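Local atomic coordinates of 3-methyladenine dna-glycosylase (Archaeoglobus fulgidus, PDB entry 2JHN), a protein that belongs to the AlkA group of DNA glycosylases and pairs a TATA-binding-protein-like domain with a helix-hairpin-helix (HhH-GPD) glycosylase domain. Residues A141-V144 and G145-D149; A170-E173 and G174-C178. The protein carries 1 engineered substitution. All coordinates share one frame; numbering follows the deposited sequence.

Contact 1: A141-V144 and G145-D149. With MBO (mercuribenzoic acid), chain C.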
loop_
_atom_site.group_PDB
_atom_site.type_symbol
_atom_site.label_atom_id
_atom_site.label_comp_id
_atom_site.label_asym_id
_atom_site.label_seq_id
_atom_site.Cartn_x
_atom_site.Cartn_y
_atom_site.Cartn_z
ATOM N N ALA A 141 5.278 12.080 -4.546
ATOM C CA ALA A 141 4.851 13.417 -4.122
ATOM C C ALA A 141 5.043 14.482 -5.225
ATOM O O ALA A 141 4.193 15.348 -5.388
ATOM C CB ALA A 141 5.520 13.816 -2.822
ATOM N N LYS A 142 6.120 14.383 -5.999
ATOM C CA LYS A 142 6.355 15.300 -7.125
ATOM C C LYS A 142 5.245 15.139 -8.161
ATOM O O LYS A 142 4.637 16.110 -8.616
ATOM C CB LYS A 142 7.710 15.019 -7.773
ATOM C CG LYS A 142 8.920 15.228 -6.876
ATOM C CD LYS A 142 9.562 16.562 -7.215
ATOM C CE LYS A 142 10.832 16.771 -6.435
ATOM N NZ LYS A 142 10.981 18.229 -6.167
ATOM N N ILE A 143 4.946 13.894 -8.494
ATOM C CA ILE A 143 3.933 13.604 -9.504
ATOM C C ILE A 143 2.515 13.988 -9.048
ATOM O O ILE A 143 1.686 14.458 -9.844
ATOM C CB ILE A 143 4.049 12.123 -9.921
ATOM C CG1 ILE A 143 5.389 11.889 -10.638
ATOM C CG2 ILE A 143 2.886 11.710 -10.802
ATOM C CD1 ILE A 143 5.448 12.515 -11.988
ATOM N N VAL A 144 2.221 13.762 -7.763
ATOM C CA VAL A 144 0.933 14.129 -7.188
ATOM C C VAL A 144 0.791 15.657 -7.202
ATOM O O VAL A 144 -0.273 16.183 -7.503
ATOM C CB VAL A 144 0.829 13.584 -5.733
ATOM C CG1 VAL A 144 -0.361 14.196 -4.950
ATOM C CG2 VAL A 144 0.729 12.080 -5.807
ATOM N N GLY A 145 1.872 16.338 -6.863
ATOM C CA GLY A 145 1.838 17.803 -6.738
ATOM C C GLY A 145 1.481 18.418 -8.084
ATOM O O GLY A 145 0.629 19.323 -8.179
ATOM N N ARG A 146 2.086 17.902 -9.141
ATOM C CA ARG A 146 1.909 18.527 -10.455
ATOM C C ARG A 146 0.716 18.002 -11.259
ATOM O O ARG A 146 0.076 18.752 -12.019
ATOM C CB ARG A 146 3.194 18.417 -11.261
ATOM C CG ARG A 146 3.106 19.128 -12.633
ATOM C CD ARG A 146 4.491 19.368 -13.181
ATOM N NE ARG A 146 5.193 20.346 -12.364
ATOM C CZ ARG A 146 6.511 20.534 -12.370
ATOM N NH1 ARG A 146 7.298 19.821 -13.181
ATOM N NH2 ARG A 146 7.038 21.459 -11.569
ATOM N N PHE A 147 0.437 16.704 -11.122
ATOM C CA PHE A 147 -0.518 16.036 -11.997
ATOM C C PHE A 147 -1.723 15.440 -11.259
ATOM O O PHE A 147 -2.706 15.013 -11.878
ATOM C CB PHE A 147 0.208 14.988 -12.863
ATOM C CG PHE A 147 1.331 15.564 -13.719
ATOM C CD1 PHE A 147 1.053 16.482 -14.748
ATOM C CD2 PHE A 147 2.659 15.194 -13.496
ATOM C CE1 PHE A 147 2.104 17.013 -15.546
ATOM C CE2 PHE A 147 3.701 15.715 -14.267
ATOM C CZ PHE A 147 3.417 16.636 -15.295
ATOM N N GLY A 148 -1.661 15.407 -9.929
ATOM C CA GLY A 148 -2.754 14.853 -9.148
ATOM C C GLY A 148 -3.909 15.804 -8.945
ATOM O O GLY A 148 -3.782 17.017 -9.145
ATOM N N ASP A 149 -5.050 15.257 -8.547
ATOM C CA ASP A 149 -6.197 16.071 -8.173
ATOM C C ASP A 149 -5.931 16.811 -6.868
ATOM O O ASP A 149 -5.176 16.344 -6.020
ATOM C CB ASP A 149 -7.448 15.209 -8.034
ATOM C CG ASP A 149 -8.067 14.870 -9.371
ATOM O OD1 ASP A 149 -8.434 15.811 -10.129
ATOM O OD2 ASP A 149 -8.196 13.661 -9.664
HETATM HG HG MBO C . 6.852 17.448 -10.493
HETATM C CE1 MBO C . 7.043 19.021 -8.858
HETATM C CE2 MBO C . 8.248 19.694 -8.711
HETATM C CE3 MBO C . 8.348 20.651 -7.712
HETATM C CE4 MBO C . 7.263 20.909 -6.877
HETATM C CE5 MBO C . 6.056 20.231 -7.042
HETATM C CE6 MBO C . 5.942 19.275 -8.044
HETATM C CZ MBO C . 7.390 21.937 -5.796
HETATM O OZ1 MBO C . 6.383 22.258 -5.147
HETATM O OZ2 MBO C . 8.509 22.429 -5.560
HETATM O O HOH W 1 -2.371 17.224 -6.111
#
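I143 and F147 meet one turn apart near the C-terminal end of helix 133-147, in the HhH-GPD domain. This is the buried, closely packed side. F147 CB rests 3.4 Å from I143 O, and the same oxygen accepts a hydrogen bond from F147 N at 2.9 Å. One face of the F147 ring is covered within the helix by R146 CG, centred 3.6 Å above the plane. I143 CD1 lies 4.2 Å from F147 CD2, and the two side chains run at a slant to each other. F147 CG is anti to its own carbonyl carbon (chi1 -58°), which turns the ring back along the helix toward I143.

The other side is looser and more exposed. K142 and R146 line the mercuribenzoic acid. K142 bends at chi2 and lays CD over one face of the ligand ring, near its rim and 3.7 Å from CE2. R146 NH2 comes over the opposite face, 3.6 Å from CE2, so this edge of the ring sits between K142 and R146. The R146 guanidinium turns a face to the mercury, which sits 3.5 Å above the plane, toward its rim.

The helix ends at F147; G148 is the first residue with non-helical backbone angles. V144 O serves two donors there. G148 N approaches from above the carbonyl plane, and one water, also bonded to D149 O, gives V144 O a hydrogen bond of 2.7 Å.

Contact 2: A170-E173 and G174-C178. With MBO (mercuribenzoic acid), chain C.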
loop_
_atom_site.group_PDB
_atom_site.type_symbol
_atom_site.label_atom_id
_atom_site.label_comp_id
_atom_site.label_asym_id
_atom_site.label_seq_id
_atom_site.Cartn_x
_atom_site.Cartn_y
_atom_site.Cartn_z
ATOM N N ALA A 170 0.422 14.338 -18.969
ATOM C CA ALA A 170 1.790 14.595 -18.503
ATOM C C ALA A 170 2.805 14.074 -19.510
ATOM O O ALA A 170 3.813 14.729 -19.779
ATOM C CB ALA A 170 2.030 13.927 -17.096
ATOM N N GLY A 171 2.530 12.884 -20.058
ATOM C CA GLY A 171 3.411 12.232 -21.032
ATOM C C GLY A 171 4.736 11.774 -20.465
ATOM O O GLY A 171 5.046 12.018 -19.294
ATOM N N VAL A 172 5.530 11.096 -21.291
ATOM C CA VAL A 172 6.871 10.679 -20.856
ATOM C C VAL A 172 7.685 11.863 -20.325
ATOM O O VAL A 172 8.275 11.788 -19.254
ATOM C CB VAL A 172 7.664 9.936 -21.985
ATOM C CG1 VAL A 172 9.158 9.813 -21.627
ATOM C CG2 VAL A 172 7.042 8.572 -22.265
ATOM N N GLU A 173 7.730 12.965 -21.075
ATOM C CA GLU A 173 8.589 14.077 -20.667
ATOM C C GLU A 173 8.166 14.752 -19.363
ATOM O O GLU A 173 9.011 15.206 -18.604
ATOM C CB GLU A 173 8.717 15.131 -21.787
ATOM C CG GLU A 173 9.641 14.705 -22.927
ATOM C CD GLU A 173 11.037 14.293 -22.447
ATOM O OE1 GLU A 173 11.650 14.999 -21.594
ATOM O OE2 GLU A 173 11.512 13.242 -22.939
ATOM N N GLY A 174 6.866 14.832 -19.120
ATOM C CA GLY A 174 6.344 15.452 -17.884
ATOM C C GLY A 174 6.737 14.645 -16.652
ATOM O O GLY A 174 7.114 15.202 -15.625
ATOM N N LEU A 175 6.661 13.317 -16.774
ATOM C CA LEU A 175 7.127 12.405 -15.726
ATOM C C LEU A 175 8.642 12.488 -15.526
ATOM O O LEU A 175 9.093 12.499 -14.385
ATOM C CB LEU A 175 6.683 10.947 -15.997
ATOM C CG LEU A 175 5.168 10.711 -16.113
ATOM C CD1 LEU A 175 4.864 9.224 -16.284
ATOM C CD2 LEU A 175 4.378 11.289 -14.950
ATOM N N ARG A 176 9.416 12.572 -16.619
ATOM C CA ARG A 176 10.879 12.710 -16.514
ATOM C C ARG A 176 11.236 13.996 -15.795
ATOM O O ARG A 176 12.168 14.023 -15.004
ATOM C CB ARG A 176 11.584 12.680 -17.883
ATOM C CG ARG A 176 11.425 11.376 -18.665
ATOM C CD ARG A 176 12.240 11.411 -19.943
ATOM N NE ARG A 176 13.661 11.489 -19.628
ATOM C CZ ARG A 176 14.601 11.864 -20.494
ATOM N NH1 ARG A 176 14.276 12.222 -21.738
ATOM N NH2 ARG A 176 15.873 11.896 -20.108
ATOM N N GLU A 177 10.492 15.061 -16.084
ATOM C CA GLU A 177 10.692 16.350 -15.427
ATOM C C GLU A 177 10.541 16.269 -13.913
ATOM O O GLU A 177 11.265 16.925 -13.174
ATOM C CB GLU A 177 9.754 17.397 -16.018
ATOM C CG GLU A 177 10.157 17.778 -17.443
ATOM C CD GLU A 177 9.178 18.734 -18.143
ATOM O OE1 GLU A 177 8.165 19.203 -17.534
ATOM O OE2 GLU A 177 9.447 19.008 -19.334
ATOM N N CYS A 178 9.628 15.416 -13.454
ATOM C CA CYS A 178 9.381 15.261 -12.025
ATOM C C CYS A 178 10.454 14.369 -11.358
ATOM O O CYS A 178 10.491 14.254 -10.134
ATOM C CB CYS A 178 7.972 14.691 -11.788
ATOM S SG CYS A 178 6.574 15.838 -12.153
HETATM HG HG MBO C . 6.852 17.448 -10.493
HETATM C CE1 MBO C . 7.043 19.021 -8.858
HETATM C CE2 MBO C . 8.248 19.694 -8.711
HETATM C CE3 MBO C . 8.348 20.651 -7.712
HETATM C CE4 MBO C . 7.263 20.909 -6.877
HETATM C CE5 MBO C . 6.056 20.231 -7.042
HETATM C CE6 MBO C . 5.942 19.275 -8.044
HETATM C CZ MBO C . 7.390 21.937 -5.796
HETATM O OZ1 MBO C . 6.383 22.258 -5.147
HETATM O OZ2 MBO C . 8.509 22.429 -5.560
#
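R176 and E173 form a salt bridge one turn apart on helix 164-177. R176 NH1 donates to E173 OE2 at 3.2 Å, using the syn lone pair of that oxygen. The N-H...O angle is 151°. The two side chains run side by side, but carboxylate and guanidinium planes are 76° apart, so the bridge is not a flat, two-pronged pairing. The bend of E173 at chi2 (-54°) curls its carboxylate back beside the arginine. OE2 also forms a salt bridge with R182 of helix 182-192, its strongest polar partner. R176 and R182 come close to each other, and the shared carboxylate probably offsets their like charge.

The helix is kinked just after G171, which has positive phi: the amides of V172 and E173 have no bond to the turn before. G174 N bonds only weakly to A170 O, and G174 CA comes within 3.2 Å of A170 O as a CA-H...O contact. Regular bonding resumes when G171 O receives L175 N at 3.3 Å. V172 O then receives R176 N, and E173 O receives E177 N at 2.9 Å. C178 N makes two weak bonds, to G174 O and L175 O.

L175 CD2 reaches A170 CB on the apolar side. C178 SG binds the mercury at 2.3 Å. The whole is a run of helix 164-177 with i to i+4 backbone bonds, leading to C178, the cysteine of the mercuribenzoic acid site in the HhH-GPD domain.

In the fold
Contacts 1 and 2 lie on neighbouring helices of the HhH-GPD domain, 133-147 and 164-177, with centres about 11 Å apart. Both are partly buried, and their apolar sides face each other. I143, L175 and C178 are core; K142, R146 and E173 are surface. I143 CD1 packs on C178 CB at 3.3 Å and on L175 CD2, while F147 CE1 meets A170 CB. The outer sides differ. Contact 1 turns two basic side chains to the ligand and has a water bridging V144 O and D149 O just past its helix. Contact 2 pairs opposite charges beside helix 182-192. The mercuribenzoic acid joins them: contact 2 supplies the sulfur that binds mercury, and contact 1 the side chains lining the rest of the pocket.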